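Local coordinates for protein 361aa long hypothetical D-aminopeptidase (Pyrococcus horikoshii, PDB 2DRH) that is of unknown function but belongs to peptidase family S58, whose members are generally assigned aminopeptidase activity, at residues Lys17-Thr22 and Ser187-Val192; Asp23-Lys28 and Phe284-Arg289. All coordinates share one frame; numbering follows the deposited sequence.

Contact 1 of 2, residues Lys17-Thr22 and Ser187-Val192; sequences KRNKIT and SASRIV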
loop_
_atom_site.group_PDB
_atom_site.type_symbol
_atom_site.label_atom_id
_atom_site.label_comp_id
_atom_site.label_asym_id
_atom_site.label_seq_id
_atom_site.Cartn_x
_atom_site.Cartn_y
_atom_site.Cartn_z
ATOM N N LYS A 17 -18.826 -16.328 -25.826
ATOM C CA LYS A 17 -18.987 -17.450 -26.750
ATOM C C LYS A 17 -18.265 -18.727 -26.320
ATOM O O LYS A 17 -18.853 -19.807 -26.316
ATOM C CB LYS A 17 -18.510 -17.046 -28.151
ATOM C CG LYS A 17 -19.303 -15.900 -28.762
ATOM C CD LYS A 17 -18.762 -15.494 -30.129
ATOM C CE LYS A 17 -18.840 -16.635 -31.135
ATOM N NZ LYS A 17 -18.353 -16.217 -32.487
ATOM N N ARG A 18 -16.990 -18.603 -25.966
ATOM C CA ARG A 18 -16.202 -19.760 -25.552
ATOM C C ARG A 18 -16.234 -19.953 -24.030
ATOM O O ARG A 18 -15.886 -21.018 -23.522
ATOM C CB ARG A 18 -14.750 -19.583 -26.012
ATOM C CG ARG A 18 -14.610 -18.994 -27.417
ATOM C CD ARG A 18 -13.155 -18.684 -27.766
ATOM N NE ARG A 18 -12.411 -19.872 -28.173
ATOM C CZ ARG A 18 -12.141 -20.191 -29.435
ATOM N NH1 ARG A 18 -12.548 -19.411 -30.426
ATOM N NH2 ARG A 18 -11.463 -21.295 -29.709
ATOM N N ASN A 19 -16.673 -18.923 -23.316
ATOM C CA ASN A 19 -16.712 -18.946 -21.857
ATOM C C ASN A 19 -15.296 -19.227 -21.353
ATOM O O ASN A 19 -15.066 -20.110 -20.522
ATOM C CB ASN A 19 -17.695 -19.999 -21.333
ATOM C CG ASN A 19 -17.943 -19.864 -19.831
ATOM O OD1 ASN A 19 -17.909 -18.757 -19.284
ATOM N ND2 ASN A 19 -18.205 -20.985 -19.163
ATOM N N LYS A 20 -14.351 -18.464 -21.895
ATOM C CA LYS A 20 -12.939 -18.561 -21.543
ATOM C C LYS A 20 -12.357 -17.157 -21.610
ATOM O O LYS A 20 -12.920 -16.273 -22.265
ATOM C CB LYS A 20 -12.191 -19.463 -22.524
ATOM C CG LYS A 20 -12.513 -20.949 -22.432
ATOM C CD LYS A 20 -11.811 -21.694 -23.565
ATOM C CE LYS A 20 -12.048 -23.198 -23.513
ATOM N NZ LYS A 20 -11.206 -23.876 -22.477
ATOM N N ILE A 21 -11.227 -16.954 -20.942
ATOM C CA ILE A 21 -10.582 -15.647 -20.932
ATOM C C ILE A 21 -10.289 -15.128 -22.348
ATOM O O ILE A 21 -10.234 -13.920 -22.572
ATOM C CB ILE A 21 -9.268 -15.688 -20.119
ATOM C CG1 ILE A 21 -8.741 -14.270 -19.919
ATOM C CG2 ILE A 21 -8.238 -16.566 -20.827
ATOM C CD1 ILE A 21 -7.530 -14.185 -18.998
ATOM N N THR A 22 -10.112 -16.044 -23.297
ATOM C CA THR A 22 -9.824 -15.674 -24.683
ATOM C C THR A 22 -11.030 -15.087 -25.417
ATOM O O THR A 22 -10.948 -14.781 -26.609
ATOM C CB THR A 22 -9.297 -16.869 -25.488
ATOM O OG1 THR A 22 -10.165 -17.990 -25.298
ATOM C CG2 THR A 22 -7.894 -17.233 -25.040
ATOM N N SER A 187 -11.332 -21.632 -16.380
ATOM C CA SER A 187 -11.571 -20.353 -17.039
ATOM C C SER A 187 -13.046 -20.101 -17.317
ATOM O O SER A 187 -13.861 -21.024 -17.345
ATOM C CB SER A 187 -10.774 -20.271 -18.347
ATOM O OG SER A 187 -10.626 -18.916 -18.762
ATOM N N ALA A 188 -13.384 -18.833 -17.506
ATOM C CA ALA A 188 -14.758 -18.442 -17.779
ATOM C C ALA A 188 -14.779 -16.968 -18.135
ATOM O O ALA A 188 -13.821 -16.250 -17.863
ATOM C CB ALA A 188 -15.642 -18.705 -16.556
ATOM N N SER A 189 -15.870 -16.520 -18.745
ATOM C CA SER A 189 -15.997 -15.123 -19.127
ATOM C C SER A 189 -17.431 -14.667 -18.937
ATOM O O SER A 189 -18.344 -15.484 -18.823
ATOM C CB SER A 189 -15.595 -14.923 -20.591
ATOM O OG SER A 189 -16.530 -15.538 -21.456
ATOM N N ARG A 190 -17.620 -13.353 -18.895
ATOM C CA ARG A 190 -18.942 -12.767 -18.728
ATOM C C ARG A 190 -19.047 -11.536 -19.605
ATOM O O ARG A 190 -18.058 -10.838 -19.826
ATOM C CB ARG A 190 -19.175 -12.369 -17.266
ATOM C CG ARG A 190 -19.402 -13.542 -16.331
ATOM C CD ARG A 190 -20.659 -14.317 -16.714
ATOM N NE ARG A 190 -20.987 -15.351 -15.735
ATOM C CZ ARG A 190 -20.382 -16.531 -15.645
ATOM N NH1 ARG A 190 -19.402 -16.855 -16.481
ATOM N NH2 ARG A 190 -20.765 -17.394 -14.713
ATOM N N ILE A 191 -20.251 -11.280 -20.107
ATOM C CA ILE A 191 -20.514 -10.124 -20.956
ATOM C C ILE A 191 -21.349 -9.145 -20.150
ATOM O O ILE A 191 -22.249 -9.558 -19.425
ATOM C CB ILE A 191 -21.314 -10.529 -22.214
ATOM C CG1 ILE A 191 -20.506 -11.526 -23.046
ATOM C CG2 ILE A 191 -21.664 -9.296 -23.035
ATOM C CD1 ILE A 191 -19.190 -10.979 -23.549
ATOM N N VAL A 192 -21.053 -7.855 -20.264
ATOM C CA VAL A 192 -21.811 -6.836 -19.536
ATOM C C VAL A 192 -22.036 -5.611 -20.417
ATOM O O VAL A 192 -21.159 -5.222 -21.196
ATOM C CB VAL A 192 -21.077 -6.383 -18.234
ATOM C CG1 VAL A 192 -20.594 -7.604 -17.454
ATOM C CG2 VAL A 192 -19.907 -5.469 -18.569
#

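Contact 2 of 2, residues Asp23-Lys28 and Phe284-Arg289; sequences DVKGVK and FSTANR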
loop_
_atom_site.group_PDB
_atom_site.type_symbol
_atom_site.label_atom_id
_atom_site.label_comp_id
_atom_site.label_asym_id
_atom_site.label_seq_id
_atom_site.Cartn_x
_atom_site.Cartn_y
_atom_site.Cartn_z
ATOM N N ASP A 23 -12.153 -14.951 -24.718
ATOM C CA ASP A 23 -13.327 -14.344 -25.330
ATOM C C ASP A 23 -12.983 -12.867 -25.439
ATOM O O ASP A 23 -13.657 -12.099 -26.126
ATOM C CB ASP A 23 -14.580 -14.547 -24.473
ATOM C CG ASP A 23 -15.229 -15.896 -24.711
ATOM O OD1 ASP A 23 -15.322 -16.299 -25.886
ATOM O OD2 ASP A 23 -15.655 -16.550 -23.738
ATOM N N VAL A 24 -11.923 -12.475 -24.736
ATOM C CA VAL A 24 -11.433 -11.104 -24.804
ATOM C C VAL A 24 -10.547 -11.185 -26.045
ATOM O O VAL A 24 -9.447 -11.738 -26.001
ATOM C CB VAL A 24 -10.589 -10.736 -23.558
ATOM C CG1 VAL A 24 -10.052 -9.315 -23.687
ATOM C CG2 VAL A 24 -11.443 -10.852 -22.300
ATOM N N LYS A 25 -11.053 -10.665 -27.159
ATOM C CA LYS A 25 -10.345 -10.718 -28.433
ATOM C C LYS A 25 -8.869 -10.353 -28.342
ATOM O O LYS A 25 -8.505 -9.296 -27.817
ATOM C CB LYS A 25 -11.033 -9.814 -29.466
ATOM C CG LYS A 25 -10.868 -8.325 -29.212
ATOM C CD LYS A 25 -11.793 -7.829 -28.107
ATOM C CE LYS A 25 -11.361 -6.464 -27.589
ATOM N NZ LYS A 25 -10.075 -6.572 -26.835
ATOM N N GLY A 26 -8.022 -11.235 -28.864
ATOM C CA GLY A 26 -6.594 -10.984 -28.845
ATOM C C GLY A 26 -5.864 -11.776 -27.779
ATOM O O GLY A 26 -4.699 -12.137 -27.961
ATOM N N VAL A 27 -6.538 -12.044 -26.663
ATOM C CA VAL A 27 -5.925 -12.805 -25.576
ATOM C C VAL A 27 -5.726 -14.251 -26.020
ATOM O O VAL A 27 -6.591 -14.830 -26.673
ATOM C CB VAL A 27 -6.807 -12.765 -24.294
ATOM C CG1 VAL A 27 -6.232 -13.684 -23.216
ATOM C CG2 VAL A 27 -6.882 -11.338 -23.774
ATOM N N LYS A 28 -4.580 -14.825 -25.670
ATOM C CA LYS A 28 -4.271 -16.202 -26.035
ATOM C C LYS A 28 -3.629 -16.967 -24.875
ATOM O O LYS A 28 -2.920 -16.380 -24.056
ATOM C CB LYS A 28 -3.355 -16.207 -27.259
ATOM C CG LYS A 28 -4.039 -15.644 -28.515
ATOM C CD LYS A 28 -3.048 -15.366 -29.631
ATOM C CE LYS A 28 -2.341 -16.628 -30.087
ATOM N NZ LYS A 28 -1.191 -16.308 -30.990
ATOM N N PHE A 284 -5.818 -6.759 -16.362
ATOM C CA PHE A 284 -5.325 -5.899 -17.428
ATOM C C PHE A 284 -6.400 -5.662 -18.478
ATOM O O PHE A 284 -7.324 -6.466 -18.628
ATOM C CB PHE A 284 -4.076 -6.509 -18.077
ATOM C CG PHE A 284 -4.333 -7.768 -18.876
ATOM C CD1 PHE A 284 -4.788 -7.701 -20.196
ATOM C CD2 PHE A 284 -4.091 -9.024 -18.319
ATOM C CE1 PHE A 284 -4.991 -8.866 -20.948
ATOM C CE2 PHE A 284 -4.290 -10.189 -19.057
ATOM C CZ PHE A 284 -4.741 -10.111 -20.378
ATOM N N SER A 285 -6.283 -4.548 -19.188
ATOM C CA SER A 285 -7.235 -4.202 -20.231
ATOM C C SER A 285 -6.531 -4.181 -21.580
ATOM O O SER A 285 -5.357 -3.845 -21.671
ATOM C CB SER A 285 -7.858 -2.831 -19.948
ATOM O OG SER A 285 -8.657 -2.393 -21.038
ATOM N N THR A 286 -7.252 -4.554 -22.627
ATOM C CA THR A 286 -6.696 -4.569 -23.976
ATOM C C THR A 286 -7.130 -3.304 -24.704
ATOM O O THR A 286 -6.744 -3.073 -25.844
ATOM C CB THR A 286 -7.225 -5.767 -24.778
ATOM O OG1 THR A 286 -8.659 -5.716 -24.807
ATOM C CG2 THR A 286 -6.788 -7.079 -24.144
ATOM N N ALA A 287 -7.934 -2.487 -24.034
ATOM C CA ALA A 287 -8.459 -1.261 -24.626
ATOM C C ALA A 287 -7.438 -0.157 -24.911
ATOM O O ALA A 287 -7.584 0.583 -25.892
ATOM C CB ALA A 287 -9.581 -0.718 -23.752
ATOM N N ASN A 288 -6.414 -0.034 -24.069
ATOM C CA ASN A 288 -5.397 0.999 -24.264
ATOM C C ASN A 288 -3.988 0.443 -24.387
ATOM O O ASN A 288 -3.404 -0.019 -23.400
ATOM C CB ASN A 288 -5.418 2.008 -23.109
ATOM C CG ASN A 288 -6.619 2.937 -23.158
ATOM O OD1 ASN A 288 -6.679 3.856 -23.979
ATOM N ND2 ASN A 288 -7.584 2.699 -22.276
ATOM N N ARG A 289 -3.434 0.492 -25.594
ATOM C CA ARG A 289 -2.076 0.009 -25.799
ATOM C C ARG A 289 -1.106 1.162 -25.592
ATOM O O ARG A 289 -1.314 2.262 -26.106
ATOM C CB ARG A 289 -1.906 -0.586 -27.201
ATOM C CG ARG A 289 -2.576 -1.943 -27.377
ATOM C CD ARG A 289 -2.142 -2.614 -28.677
ATOM N NE ARG A 289 -2.878 -3.850 -28.931
ATOM C CZ ARG A 289 -2.634 -4.672 -29.949
ATOM N NH1 ARG A 289 -1.670 -4.395 -30.816
ATOM N NH2 ARG A 289 -3.363 -5.769 -30.104
#

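Contact 1 of 2, residues Lys17-Thr22 and Ser187-Val192
Two flat groups, the carboxamide of Asn19 and the guanidinium of Arg190, lie where the contact faces helix 309-328. Above the carboxamide plane, 37° out of it, the backbone N of Ser189 gives its hydrogen to Asn19 OD1 at 3.1 Å in a nearly straight bond. The Ala188 methyl CB lies 3.5 Å from the same OD1, while ND2 is bound by Glu321. The guanidinium meets Asn19 OD1 obliquely and without a bond; in its own plane NH1 donates to Ser189 O, 2.9 Å away, and Glu317 and Glu321 of helix 309-328 pair with NE and NH2.

Asn19, in the left-handed helical conformation, reaches the strand with CG anti to its backbone N (chi1 -169°). Its carbonyl O also receives a CA-H...O contact from Ala188 CA at 3.2 Å. One residue back along the strand, Ser187 OG, anti to its own backbone N, accepts from Ile21 N at 3.0 Å, and it has a further partner in Ala203 O of strand 198-207. Ser189 lays CB against Lys20 O (3.4 Å).

The loop thus crosses strand 184-193 steeply, and side-chain oxygens take up backbone N-H groups in both directions, so these buried polar atoms are matched without strand pairing between the two segments. Glu317 and Glu321 probably balance the buried charge of Arg190, whose guanidinium is held at all three nitrogens.

Contact 2 of 2, residues Asp23-Lys28 and Phe284-Arg289
Thr286 stands at the centre of the contact, its side chain met by an ammonium on its hydroxyl and by two valines near its methyl. Lys25 NZ donates to Thr286 OG1 at 2.6 Å, a short bond that joins an exposed lysine to the partly exposed corner after strand 278-285. To arrive there the lysine chain leaves its backbone in the crowded position, CG between the N and the carbonyl carbon (chi1 71°), and bends again at chi2 and chi4, so that NZ comes across Thr286 obliquely. Beneath this polar tip the contact is apolar. Val24 CG1 lies 4.0 Å from Thr286 CG2, the two side chains crossing at a slant, and Val27 CG2 approaches the same methyl less closely at 4.3 Å. Val27 CG2 also meets Phe284 tip to tip, coming to the ring edge near its plane, 4.2 Å from CZ.

The shape of the loop presents these groups together. Val24 to Val27 form a type II beta turn closed by a hydrogen bond from Val27 N to Val24 O (3.0 Å), and Gly26 takes the turn position with positive phi (103°), where a side chain would collide with the preceding carbonyl. On the other segment Ser285 OG accepts from Ala287 N at 3.1 Å, an ST turn that shapes the corner at Thr286 and Ala287; this OG is also bound to Ala248 O.

Farther out, Phe284 packs against residues of the two adjoining strands, Ile243 and Ala245 of 240-246 and Val67 and Ala69 of 65-73. Val24 also rests on Ala245. The turn lies over Phe284 and the corner that follows strand 278-285, just before its own chain enters strand 28-36 in the four-stranded mixed sheet.

In the fold
Contacts 1 and 2 take consecutive halves of the segment that leads into strand 28-36 and set them against the same mixed sheet, at strand 184-193 and at Phe284 and the corner after strand 278-285, their centres about 12 Å apart. Contact 1 is the more buried and is polar, ruled by backbone N-H groups and side-chain oxygens; contact 2 has a buried apolar side and a more open side, where its one hydrogen bond across the segments lies. Asp23 joins them: OD2 takes Ser189 OG (2.6 Å, a probable hydrogen bond) and Lys20 N, and OD1 takes Arg18 N. The Thr22 methyl CG2 packs against Val27 O.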